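Local structure of EmGH1 (Erythrobacter marinus, 5Z87) at residues A[104-109]-A[391-396]; A[121-126]-A[384-389]; A[200-205]-A[726-731]; A[707-712]-A[766-771]. The protein probably hydrolyses beta-glucosidic linkages, as a beta-glucosidase of glycoside hydrolase family 3. One frame throughout, in Å; residues are numbered along the deposited sequence.

Contact 1 of 4, residues A[104-109]-A[391-396]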
loop_
_atom_site.group_PDB
_atom_site.type_symbol
_atom_site.label_atom_id
_atom_site.label_comp_id
_atom_site.label_asym_id
_atom_site.label_seq_id
_atom_site.Cartn_x
_atom_site.Cartn_y
_atom_site.Cartn_z
ATOM N N ASN A 104 -32.108 1.725 -31.417
ATOM C CA ASN A 104 -31.307 2.647 -30.619
ATOM C C ASN A 104 -31.293 4.018 -31.277
ATOM O O ASN A 104 -31.698 5.019 -30.678
ATOM C CB ASN A 104 -29.888 2.063 -30.478
ATOM C CG ASN A 104 -29.012 2.756 -29.437
ATOM O OD1 ASN A 104 -27.969 2.210 -29.077
ATOM N ND2 ASN A 104 -29.391 3.951 -28.982
ATOM N N ALA A 105 -30.874 4.062 -32.539
ATOM C CA ALA A 105 -30.798 5.321 -33.273
ATOM C C ALA A 105 -32.144 6.038 -33.318
ATOM O O ALA A 105 -32.208 7.262 -33.165
ATOM C CB ALA A 105 -30.291 5.055 -34.685
ATOM N N ARG A 106 -33.233 5.296 -33.522
ATOM C CA ARG A 106 -34.537 5.944 -33.605
ATOM C C ARG A 106 -34.976 6.458 -32.243
ATOM O O ARG A 106 -35.568 7.539 -32.148
ATOM C CB ARG A 106 -35.579 4.986 -34.192
ATOM C CG ARG A 106 -35.443 4.806 -35.709
ATOM C CD ARG A 106 -36.580 3.960 -36.307
ATOM N NE ARG A 106 -36.475 2.547 -35.943
ATOM C CZ ARG A 106 -35.868 1.623 -36.686
ATOM N NH1 ARG A 106 -35.320 1.956 -37.848
ATOM N NH2 ARG A 106 -35.809 0.365 -36.262
ATOM N N ALA A 107 -34.687 5.708 -31.174
ATOM C CA ALA A 107 -35.126 6.148 -29.854
ATOM C C ALA A 107 -34.384 7.407 -29.416
ATOM O O ALA A 107 -34.956 8.249 -28.711
ATOM C CB ALA A 107 -34.960 5.018 -28.830
ATOM N N VAL A 108 -33.132 7.575 -29.851
ATOM C CA VAL A 108 -32.399 8.791 -29.517
ATOM C C VAL A 108 -32.930 9.969 -30.326
ATOM O O VAL A 108 -33.041 11.091 -29.815
ATOM C CB VAL A 108 -30.890 8.581 -29.742
ATOM C CG1 VAL A 108 -30.141 9.881 -29.560
ATOM C CG2 VAL A 108 -30.345 7.527 -28.791
ATOM N N MET A 109 -33.248 9.740 -31.604
ATOM C CA MET A 109 -33.833 10.800 -32.423
ATOM C C MET A 109 -35.098 11.346 -31.778
ATOM O O MET A 109 -35.216 12.552 -31.545
ATOM C CB MET A 109 -34.114 10.276 -33.823
ATOM C CG MET A 109 -32.862 10.191 -34.657
ATOM S SD MET A 109 -33.050 8.959 -35.923
ATOM C CE MET A 109 -34.008 9.858 -37.156
ATOM N N ALA A 391 -28.859 10.928 -35.298
ATOM C CA ALA A 391 -28.447 9.531 -35.434
ATOM C C ALA A 391 -28.720 9.106 -36.876
ATOM O O ALA A 391 -29.130 9.923 -37.708
ATOM C CB ALA A 391 -29.179 8.646 -34.428
ATOM N N ASP A 392 -28.506 7.822 -37.167
ATOM C CA ASP A 392 -28.599 7.291 -38.530
ATOM C C ASP A 392 -28.967 5.823 -38.437
ATOM O O ASP A 392 -28.095 4.943 -38.463
ATOM C CB ASP A 392 -27.294 7.463 -39.305
ATOM C CG ASP A 392 -27.436 7.108 -40.791
ATOM O OD1 ASP A 392 -28.394 6.398 -41.163
ATOM O OD2 ASP A 392 -26.579 7.540 -41.591
ATOM N N PRO A 393 -30.261 5.515 -38.356
ATOM C CA PRO A 393 -30.664 4.129 -38.063
ATOM C C PRO A 393 -30.144 3.105 -39.056
ATOM O O PRO A 393 -29.781 1.995 -38.649
ATOM C CB PRO A 393 -32.198 4.214 -38.066
ATOM C CG PRO A 393 -32.482 5.645 -37.683
ATOM C CD PRO A 393 -31.395 6.454 -38.321
ATOM N N ALA A 394 -30.073 3.443 -40.344
ATOM C CA ALA A 394 -29.728 2.426 -41.334
ATOM C C ALA A 394 -28.231 2.153 -41.349
ATOM O O ALA A 394 -27.811 0.998 -41.469
ATOM C CB ALA A 394 -30.222 2.838 -42.726
ATOM N N LEU A 395 -27.416 3.201 -41.241
ATOM C CA LEU A 395 -25.982 3.006 -41.070
ATOM C C LEU A 395 -25.682 2.245 -39.786
ATOM O O LEU A 395 -24.826 1.355 -39.773
ATOM C CB LEU A 395 -25.261 4.352 -41.063
ATOM C CG LEU A 395 -23.753 4.252 -40.825
ATOM C CD1 LEU A 395 -23.104 3.443 -41.955
ATOM C CD2 LEU A 395 -23.109 5.642 -40.671
ATOM N N ALA A 396 -26.370 2.589 -38.697
ATOM C CA ALA A 396 -26.198 1.862 -37.442
ATOM C C ALA A 396 -26.404 0.364 -37.635
ATOM O O ALA A 396 -25.734 -0.451 -36.991
ATOM C CB ALA A 396 -27.170 2.392 -36.382
#
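Ala396 N donates to Asp392 O at 2.9 Å, a bond that winds the first turn of helix 393-399, and it is this turn that sets the Pro393 ring and the Ala396 methyl against Ala105 of helix 101-116. Ala105 is in the middle of the contact: its CB lies 3.5 Å from Pro393 CA and touches the ring carbons as well, and it also meets Ala391 CB at 3.8 Å. The Ala391 methyl rests at the same time on Ala105 O, 3.6 Å from its CB, an oxygen already engaged by Met109 N within the helix. Small side chains here let the backbones close in, with the CA atoms of Ala105 and Pro393 only 4.9 Å apart. Helix 101-116 is the helical link of a beta-alpha-beta unit, joining parallel neighbours 91-93 and 126-129 in the barrel sheet of the N-terminal domain. Asp392 is the N-cap of the facing helix, OD1 taking a weak but nearly straight bond from Leu395 N (171°), while its backbone bonds to Ser171 of helix 155-171. Met109 keeps its chain extended at chi2 (154°), which carries SD tip to tip against Pro393 CG at 3.8 Å. Arg106 instead crosses the proline ring obliquely, CG to CG at 3.7 Å, and its guanidinium turns back to a salt bridge with Asp103.

Contact 2 of 4, residues A[121-126]-A[384-389]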
loop_
_atom_site.group_PDB
_atom_site.type_symbol
_atom_site.label_atom_id
_atom_site.label_comp_id
_atom_site.label_asym_id
_atom_site.label_seq_id
_atom_site.Cartn_x
_atom_site.Cartn_y
_atom_site.Cartn_z
ATOM N N PHE A 121 -32.977 27.711 -28.071
ATOM C CA PHE A 121 -31.963 27.724 -29.120
ATOM C C PHE A 121 -31.728 26.349 -29.741
ATOM O O PHE A 121 -30.784 26.183 -30.520
ATOM C CB PHE A 121 -30.654 28.281 -28.562
ATOM C CG PHE A 121 -30.822 29.588 -27.851
ATOM C CD1 PHE A 121 -30.788 30.788 -28.560
ATOM C CD2 PHE A 121 -31.060 29.622 -26.482
ATOM C CE1 PHE A 121 -30.964 32.004 -27.906
ATOM C CE2 PHE A 121 -31.230 30.830 -25.821
ATOM C CZ PHE A 121 -31.180 32.021 -26.536
ATOM N N GLY A 122 -32.559 25.367 -29.423
ATOM C CA GLY A 122 -32.430 24.057 -30.040
ATOM C C GLY A 122 -31.194 23.273 -29.645
ATOM O O GLY A 122 -30.697 22.471 -30.448
ATOM N N ILE A 123 -30.683 23.477 -28.432
ATOM C CA ILE A 123 -29.500 22.753 -27.964
ATOM C C ILE A 123 -29.858 21.281 -27.776
ATOM O O ILE A 123 -30.749 20.959 -26.974
ATOM C CB ILE A 123 -28.948 23.364 -26.665
ATOM C CG1 ILE A 123 -28.744 24.878 -26.834
ATOM C CG2 ILE A 123 -27.644 22.643 -26.231
ATOM C CD1 ILE A 123 -28.470 25.647 -25.521
ATOM N N PRO A 124 -29.230 20.363 -28.501
ATOM C CA PRO A 124 -29.455 18.936 -28.247
ATOM C C PRO A 124 -28.686 18.479 -27.009
ATOM O O PRO A 124 -27.815 19.173 -26.484
ATOM C CB PRO A 124 -28.931 18.251 -29.523
ATOM C CG PRO A 124 -28.521 19.388 -30.464
ATOM C CD PRO A 124 -28.248 20.567 -29.578
ATOM N N ALA A 125 -29.042 17.290 -26.541
ATOM C CA ALA A 125 -28.333 16.661 -25.435
ATOM C C ALA A 125 -27.056 15.976 -25.913
ATOM O O ALA A 125 -26.987 15.464 -27.034
ATOM C CB ALA A 125 -29.238 15.639 -24.748
ATOM N N PHE A 126 -26.023 15.992 -25.065
ATOM C CA PHE A 126 -24.996 14.960 -25.168
ATOM C C PHE A 126 -25.650 13.625 -24.834
ATOM O O PHE A 126 -26.485 13.538 -23.931
ATOM C CB PHE A 126 -23.820 15.224 -24.213
ATOM C CG PHE A 126 -22.641 15.915 -24.865
ATOM C CD1 PHE A 126 -22.062 15.408 -26.019
ATOM C CD2 PHE A 126 -22.121 17.084 -24.329
ATOM C CE1 PHE A 126 -20.983 16.057 -26.623
ATOM C CE2 PHE A 126 -21.033 17.737 -24.933
ATOM C CZ PHE A 126 -20.470 17.221 -26.073
ATOM N N GLY A 384 -20.528 18.723 -33.272
ATOM C CA GLY A 384 -21.490 18.863 -34.348
ATOM C C GLY A 384 -22.938 18.692 -33.963
ATOM O O GLY A 384 -23.774 18.517 -34.855
ATOM N N LEU A 385 -23.274 18.734 -32.665
ATOM C CA LEU A 385 -24.662 18.488 -32.271
ATOM C C LEU A 385 -25.610 19.484 -32.920
ATOM O O LEU A 385 -26.771 19.152 -33.179
ATOM C CB LEU A 385 -24.845 18.553 -30.750
ATOM C CG LEU A 385 -23.965 17.739 -29.789
ATOM C CD1 LEU A 385 -24.760 17.398 -28.550
ATOM C CD2 LEU A 385 -23.411 16.492 -30.429
ATOM N N PHE A 386 -25.140 20.703 -33.187
ATOM C CA PHE A 386 -26.006 21.744 -33.721
ATOM C C PHE A 386 -26.196 21.624 -35.226
ATOM O O PHE A 386 -27.202 22.106 -35.752
ATOM C CB PHE A 386 -25.434 23.133 -33.400
ATOM C CG PHE A 386 -25.499 23.516 -31.932
ATOM C CD1 PHE A 386 -24.489 23.144 -31.044
ATOM C CD2 PHE A 386 -26.544 24.290 -31.451
ATOM C CE1 PHE A 386 -24.533 23.545 -29.702
ATOM C CE2 PHE A 386 -26.598 24.682 -30.106
ATOM C CZ PHE A 386 -25.597 24.305 -29.233
ATOM N N ASP A 387 -25.268 20.970 -35.919
ATOM C CA ASP A 387 -25.186 21.012 -37.372
ATOM C C ASP A 387 -25.490 19.672 -38.037
ATOM O O ASP A 387 -25.317 19.555 -39.258
ATOM C CB ASP A 387 -23.790 21.497 -37.777
ATOM C CG ASP A 387 -23.371 22.771 -37.034
ATOM O OD1 ASP A 387 -24.218 23.681 -36.875
ATOM O OD2 ASP A 387 -22.196 22.862 -36.611
ATOM N N MET A 388 -25.952 18.675 -37.286
ATOM C CA MET A 388 -26.028 17.304 -37.768
ATOM C C MET A 388 -27.339 16.651 -37.357
ATOM O O MET A 388 -27.974 17.068 -36.380
ATOM C CB MET A 388 -24.855 16.462 -37.234
ATOM C CG MET A 388 -23.500 16.872 -37.791
ATOM S SD MET A 388 -23.480 16.951 -39.611
ATOM C CE MET A 388 -23.453 15.207 -40.061
ATOM N N PRO A 389 -27.771 15.623 -38.088
ATOM C CA PRO A 389 -28.824 14.733 -37.584
ATOM C C PRO A 389 -28.430 14.055 -36.274
ATOM O O PRO A 389 -27.253 13.883 -35.952
ATOM C CB PRO A 389 -28.985 13.702 -38.711
ATOM C CG PRO A 389 -28.500 14.398 -39.925
ATOM C CD PRO A 389 -27.403 15.313 -39.481
#
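Leu385, Phe386 and Pro124 carry this contact, and Leu385 gives up the most surface. Its CB packs against Pro124 CG at 3.8 Å, the two side chains crossing at a slant, and the same CG lies 3.2 Å from Leu385 O. Further out, chi2 near anti (-150°) swings CD1 of Leu385 to within 3.3 Å of Ala125 O and over one face of the Phe126 ring, 4.2 Å above its plane and toward the rim. Phe386 lies side by side with Ile123, pointing the same way, its CE2 3.9 Å from Ile123 CG1. Pro124 CD stands over one face of that phenyl ring, which also stacks on Phe381 of helix 366-382. That helix ends in a Schellman motif at Gly384, so the turn carrying Leu385 and Phe386 follows directly and covers the loop that leads into barrel strand 126-129. No hydrogen bond joins the two segments. The loop's polar backbone is served from other sides: Lys380 NZ donates to Pro124 O, and Gln112 OE1 accepts from Ala125 N. Between these two segments the contact therefore rests on shape: aliphatic and aromatic groups packed on each other and on two carbonyl oxygens, with no polar bond to set its direction.

Contact 3 of 4, residues A[200-205]-A[726-731]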
loop_
_atom_site.group_PDB
_atom_site.type_symbol
_atom_site.label_atom_id
_atom_site.label_comp_id
_atom_site.label_asym_id
_atom_site.label_seq_id
_atom_site.Cartn_x
_atom_site.Cartn_y
_atom_site.Cartn_z
ATOM N N ASP A 200 2.252 0.329 -16.627
ATOM C CA ASP A 200 3.362 1.168 -17.081
ATOM C C ASP A 200 2.865 2.519 -17.590
ATOM O O ASP A 200 1.966 2.558 -18.439
ATOM C CB ASP A 200 4.136 0.487 -18.189
ATOM C CG ASP A 200 5.261 1.348 -18.699
ATOM O OD1 ASP A 200 6.123 1.728 -17.881
ATOM O OD2 ASP A 200 5.279 1.655 -19.905
ATOM N N PRO A 201 3.453 3.633 -17.127
ATOM C CA PRO A 201 3.001 4.950 -17.618
ATOM C C PRO A 201 3.177 5.130 -19.113
ATOM O O PRO A 201 2.287 5.697 -19.767
ATOM C CB PRO A 201 3.859 5.931 -16.811
ATOM C CG PRO A 201 4.185 5.177 -15.534
ATOM C CD PRO A 201 4.422 3.762 -16.021
ATOM N N HIS A 202 4.278 4.641 -19.689
ATOM C CA HIS A 202 4.470 4.831 -21.126
ATOM C C HIS A 202 3.425 4.069 -21.936
ATOM O O HIS A 202 2.853 4.615 -22.887
ATOM C CB HIS A 202 5.878 4.408 -21.545
ATOM C CG HIS A 202 6.106 4.474 -23.023
ATOM N ND1 HIS A 202 6.405 5.652 -23.677
ATOM C CD2 HIS A 202 6.053 3.514 -23.979
ATOM C CE1 HIS A 202 6.544 5.412 -24.969
ATOM N NE2 HIS A 202 6.337 4.123 -25.180
ATOM N N VAL A 203 3.158 2.812 -21.568
ATOM C CA VAL A 203 2.166 2.012 -22.281
ATOM C C VAL A 203 0.785 2.648 -22.171
ATOM O O VAL A 203 0.060 2.773 -23.169
ATOM C CB VAL A 203 2.163 0.560 -21.756
ATOM C CG1 VAL A 203 0.847 -0.134 -22.104
ATOM C CG2 VAL A 203 3.369 -0.220 -22.308
ATOM N N VAL A 204 0.391 3.051 -20.960
ATOM C CA VAL A 204 -0.937 3.633 -20.786
ATOM C C VAL A 204 -1.036 4.966 -21.521
ATOM O O VAL A 204 -2.090 5.304 -22.072
ATOM C CB VAL A 204 -1.263 3.774 -19.285
ATOM C CG1 VAL A 204 -2.575 4.492 -19.081
ATOM C CG2 VAL A 204 -1.328 2.417 -18.631
ATOM N N THR A 205 0.068 5.712 -21.587
ATOM C CA THR A 205 0.096 6.979 -22.313
ATOM C C THR A 205 -0.029 6.752 -23.813
ATOM O O THR A 205 -0.807 7.429 -24.498
ATOM C CB THR A 205 1.388 7.728 -21.977
ATOM O OG1 THR A 205 1.337 8.138 -20.607
ATOM C CG2 THR A 205 1.581 8.951 -22.873
ATOM N N ARG A 726 10.512 3.554 -22.017
ATOM C CA ARG A 726 10.424 4.758 -22.824
ATOM C C ARG A 726 10.108 4.482 -24.288
ATOM O O ARG A 726 9.905 5.441 -25.036
ATOM C CB ARG A 726 11.728 5.570 -22.730
ATOM C CG ARG A 726 11.958 6.216 -21.361
ATOM C CD ARG A 726 10.841 7.202 -21.079
ATOM N NE ARG A 726 10.982 7.932 -19.822
ATOM C CZ ARG A 726 10.388 7.579 -18.685
ATOM N NH1 ARG A 726 9.653 6.478 -18.642
ATOM N NH2 ARG A 726 10.548 8.307 -17.582
ATOM N N GLY A 727 10.052 3.222 -24.718
ATOM C CA GLY A 727 9.660 2.899 -26.080
ATOM C C GLY A 727 9.392 1.418 -26.252
ATOM O O GLY A 727 9.848 0.585 -25.462
ATOM N N PHE A 728 8.626 1.099 -27.296
ATOM C CA PHE A 728 8.473 -0.288 -27.718
ATOM C C PHE A 728 8.105 -0.331 -29.195
ATOM O O PHE A 728 7.574 0.632 -29.753
ATOM C CB PHE A 728 7.431 -1.040 -26.878
ATOM C CG PHE A 728 6.019 -0.559 -27.069
ATOM C CD1 PHE A 728 5.293 -0.891 -28.210
ATOM C CD2 PHE A 728 5.405 0.208 -26.091
ATOM C CE1 PHE A 728 3.987 -0.446 -28.377
ATOM C CE2 PHE A 728 4.095 0.646 -26.248
ATOM C CZ PHE A 728 3.383 0.314 -27.396
ATOM N N GLN A 729 8.357 -1.483 -29.807
ATOM C CA GLN A 729 8.081 -1.691 -31.223
ATOM C C GLN A 729 7.836 -3.172 -31.462
ATOM O O GLN A 729 8.748 -3.983 -31.298
ATOM C CB GLN A 729 9.250 -1.206 -32.070
ATOM C CG GLN A 729 9.019 -1.312 -33.570
ATOM C CD GLN A 729 7.757 -0.612 -34.006
ATOM O OE1 GLN A 729 7.690 0.623 -34.006
ATOM N NE2 GLN A 729 6.734 -1.391 -34.362
ATOM N N LYS A 730 6.619 -3.535 -31.843
ATOM C CA LYS A 730 6.375 -4.894 -32.305
ATOM C C LYS A 730 6.963 -5.058 -33.706
ATOM O O LYS A 730 6.764 -4.203 -34.574
ATOM C CB LYS A 730 4.879 -5.207 -32.294
ATOM C CG LYS A 730 4.578 -6.703 -32.247
ATOM C CD LYS A 730 3.124 -6.977 -31.966
ATOM C CE LYS A 730 2.953 -8.213 -31.114
ATOM N NZ LYS A 730 1.535 -8.507 -30.819
ATOM N N VAL A 731 7.740 -6.123 -33.909
ATOM C CA VAL A 731 8.321 -6.435 -35.211
ATOM C C VAL A 731 7.848 -7.814 -35.648
ATOM O O VAL A 731 7.547 -8.685 -34.825
ATOM C CB VAL A 731 9.863 -6.382 -35.224
ATOM C CG1 VAL A 731 10.343 -4.992 -34.889
ATOM C CG2 VAL A 731 10.443 -7.412 -34.262
HETATM O O HOH W 1 6.461 3.450 -28.037
#
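The imidazole of His202 lies against a peptide group: Arg726 C sits over the centre of the ring, 3.7 Å above its plane, with Gly727 N on the same face but nearer the rim. Arg726 O comes to 3.4 Å from His202 CE1. The peptide belongs to a classic beta bulge, in which Arg726 and Gly727 both face Leu709 of the neighbouring strand. CG of His202 is anti to the backbone N (chi1 175°), which points CG away from helix 201-216 toward the strand. At its edge and in its plane the ring meets Phe728 CD2, 4.0 Å from His202 CD2, and also a water. The water is 2.9 Å from His202 NE2, accepts from Phe728 N at 3.3 Å, and stands above one face of the phenyl ring toward its rim. Val203 crosses that phenyl at about a right angle, CG2 to CE2 at 4.1 Å, and Phe153 meets it edge-to-face. Asp200 caps the helix, its OD2 taking Val203 N at 2.9 Å. An alanine in place of His202 would probably leave the water without its imidazole partner and open a gap over the Arg726-Gly727 peptide. His202 ND1 hydrogen-bonds to a glycol molecule probably from the crystallisation liquor, and the Arg726 guanidinium pairs with Glu724. Helix 201-216 of the N-terminal domain thus meets the edge strand of the fibronectin type III-like domain through ring-on-peptide packing, the Phe728 contacts with His202 and Val203, and one bridging water, with no direct hydrogen bond between these segments.

Contact 4 of 4, residues A[707-712]-A[766-771]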
loop_
_atom_site.group_PDB
_atom_site.type_symbol
_atom_site.label_atom_id
_atom_site.label_comp_id
_atom_site.label_asym_id
_atom_site.label_seq_id
_atom_site.Cartn_x
_atom_site.Cartn_y
_atom_site.Cartn_z
ATOM N N VAL A 707 10.063 -5.437 -29.191
ATOM C CA VAL A 707 11.328 -4.861 -28.753
ATOM C C VAL A 707 11.044 -3.740 -27.761
ATOM O O VAL A 707 10.236 -2.845 -28.040
ATOM C CB VAL A 707 12.100 -4.353 -29.978
ATOM C CG1 VAL A 707 13.332 -3.572 -29.584
ATOM C CG2 VAL A 707 12.461 -5.525 -30.879
ATOM N N GLN A 708 11.699 -3.774 -26.595
ATOM C CA GLN A 708 11.356 -2.886 -25.485
ATOM C C GLN A 708 12.563 -2.066 -25.045
ATOM O O GLN A 708 13.644 -2.613 -24.802
ATOM C CB GLN A 708 10.790 -3.691 -24.307
ATOM C CG GLN A 708 9.528 -4.453 -24.681
ATOM C CD GLN A 708 9.088 -5.481 -23.647
ATOM O OE1 GLN A 708 9.240 -5.296 -22.431
ATOM N NE2 GLN A 708 8.537 -6.582 -24.133
ATOM N N LEU A 709 12.362 -0.753 -24.917
ATOM C CA LEU A 709 13.403 0.186 -24.510
ATOM C C LEU A 709 13.091 0.753 -23.123
ATOM O O LEU A 709 11.947 1.110 -22.834
ATOM C CB LEU A 709 13.528 1.319 -25.532
ATOM C CG LEU A 709 14.717 2.287 -25.395
ATOM C CD1 LEU A 709 16.005 1.650 -25.890
ATOM C CD2 LEU A 709 14.445 3.567 -26.158
ATOM N N TYR A 710 14.114 0.823 -22.264
ATOM C CA TYR A 710 13.992 1.323 -20.899
ATOM C C TYR A 710 15.174 2.228 -20.595
ATOM O O TYR A 710 16.232 2.137 -21.227
ATOM C CB TYR A 710 13.981 0.194 -19.854
ATOM C CG TYR A 710 12.903 -0.844 -20.008
ATOM C CD1 TYR A 710 13.023 -1.870 -20.945
ATOM C CD2 TYR A 710 11.773 -0.836 -19.181
ATOM C CE1 TYR A 710 12.016 -2.851 -21.074
ATOM C CE2 TYR A 710 10.775 -1.807 -19.297
ATOM C CZ TYR A 710 10.907 -2.814 -20.252
ATOM O OH TYR A 710 9.925 -3.772 -20.384
ATOM N N ILE A 711 15.005 3.095 -19.595
ATOM C CA ILE A 711 16.109 3.928 -19.140
ATOM C C ILE A 711 16.178 3.911 -17.620
ATOM O O ILE A 711 15.205 3.608 -16.927
ATOM C CB ILE A 711 16.008 5.389 -19.634
ATOM C CG1 ILE A 711 14.824 6.085 -18.967
ATOM C CG2 ILE A 711 15.908 5.451 -21.172
ATOM C CD1 ILE A 711 15.048 7.544 -18.717
ATOM N N ARG A 712 17.361 4.241 -17.109
ATOM C CA ARG A 712 17.575 4.493 -15.689
ATOM C C ARG A 712 18.372 5.783 -15.558
ATOM O O ARG A 712 19.458 5.905 -16.132
ATOM C CB ARG A 712 18.309 3.323 -15.015
ATOM C CG ARG A 712 19.110 3.674 -13.748
ATOM C CD ARG A 712 18.221 4.018 -12.554
ATOM N NE ARG A 712 19.000 4.238 -11.327
ATOM C CZ ARG A 712 18.511 4.764 -10.206
ATOM N NH1 ARG A 712 19.295 4.927 -9.145
ATOM N NH2 ARG A 712 17.241 5.116 -10.140
ATOM N N ILE A 766 22.831 8.357 -18.022
ATOM C CA ILE A 766 21.603 7.620 -18.280
ATOM C C ILE A 766 21.996 6.243 -18.783
ATOM O O ILE A 766 22.841 6.128 -19.678
ATOM C CB ILE A 766 20.706 8.325 -19.310
ATOM C CG1 ILE A 766 20.467 9.797 -18.926
ATOM C CG2 ILE A 766 19.410 7.530 -19.478
ATOM C CD1 ILE A 766 19.511 9.991 -17.728
ATOM N N VAL A 767 21.404 5.206 -18.191
ATOM C CA VAL A 767 21.547 3.839 -18.673
ATOM C C VAL A 767 20.384 3.574 -19.614
ATOM O O VAL A 767 19.228 3.827 -19.262
ATOM C CB VAL A 767 21.559 2.830 -17.508
ATOM C CG1 VAL A 767 21.863 1.412 -18.020
ATOM C CG2 VAL A 767 22.575 3.233 -16.458
ATOM N N ILE A 768 20.685 3.106 -20.821
ATOM C CA ILE A 768 19.672 2.779 -21.819
ATOM C C ILE A 768 19.656 1.267 -21.973
ATOM O O ILE A 768 20.707 0.653 -22.169
ATOM C CB ILE A 768 19.951 3.478 -23.163
ATOM C CG1 ILE A 768 19.791 4.991 -23.024
ATOM C CG2 ILE A 768 19.019 2.956 -24.235
ATOM C CD1 ILE A 768 20.318 5.753 -24.205
ATOM N N MET A 769 18.473 0.669 -21.856
ATOM C CA MET A 769 18.327 -0.779 -21.836
ATOM C C MET A 769 17.338 -1.224 -22.903
ATOM O O MET A 769 16.378 -0.516 -23.214
ATOM C CB MET A 769 17.863 -1.268 -20.464
ATOM C CG MET A 769 18.851 -0.967 -19.334
ATOM S SD MET A 769 18.028 -0.931 -17.728
ATOM C CE MET A 769 17.444 0.751 -17.720
ATOM N N ALA A 770 17.584 -2.408 -23.469
ATOM C CA ALA A 770 16.703 -2.950 -24.495
ATOM C C ALA A 770 16.700 -4.471 -24.429
ATOM O O ALA A 770 17.701 -5.097 -24.074
ATOM C CB ALA A 770 17.118 -2.475 -25.895
ATOM N N GLY A 771 15.567 -5.055 -24.779
ATOM C CA GLY A 771 15.398 -6.488 -24.728
ATOM C C GLY A 771 13.951 -6.867 -24.974
ATOM O O GLY A 771 13.094 -6.002 -25.203
#
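Met769 has CG anti to its carbonyl carbon (chi1 -62°), and the bend at chi3 (-85°) curls CE back over the neighbouring strand, 3.4 Å from Ile711 C and 4.1 Å from Tyr710 CB. Beneath it Tyr710 and Met769 form a hydrogen-bonded antiparallel pair, N to O at 2.8 Å in both directions. The Gln708-Gly771 and Arg712-Val767 pairs repeat the exchange, Gln708 N to Gly771 O being the most bent of the six bonds, at 141°. Between them come the non-hydrogen-bonded pairs, where CA-H groups reach across, as from Ala770 CA to Gln708 O at 3.1 Å. The two segments belong to inner, adjacent strands 703-713 and 764-771 of the fibronectin type III-like domain. Leu709, Ile711, Ile768 and Ala770 face strands 689-697 and 738-745 in the sandwich core, where Leu709 CD1 meets Ile768 CG2 at 3.7 Å. On the other face Gln708 stretches out so that OE1 accepts from Tyr710 OH at 2.6 Å, in its carbonyl plane, while NE2 donates to Gly663 O. An alanine in place of Gln708 would probably leave the Tyr710 hydroxyl and Gly663 O without these mates. Just past Arg712, Asp713 and Ile715 bind a magnesium ion.

Contacts 1 and 2 lie 15 Å apart, centre to centre, on the side of the N-terminal barrel remote from the fibronectin type III-like domain. Along the chain contact 2 is nested inside contact 1: helix 101-116 and the loop to strand 126-129 are met, in reverse order, by the turn after helix 366-382 and the start of helix 393-399. Contact 3 crosses both, tying helix 201-216 to strand 724-733, about 38 Å from either centre. Contact 4 comes after contacts 1 and 2 in series, but its centre is 11 Å from that of contact 3, since strands 724-733, 703-713 and 764-771 are successive neighbours in one sheet. Contact 3 thus joins that sheet to the barrel.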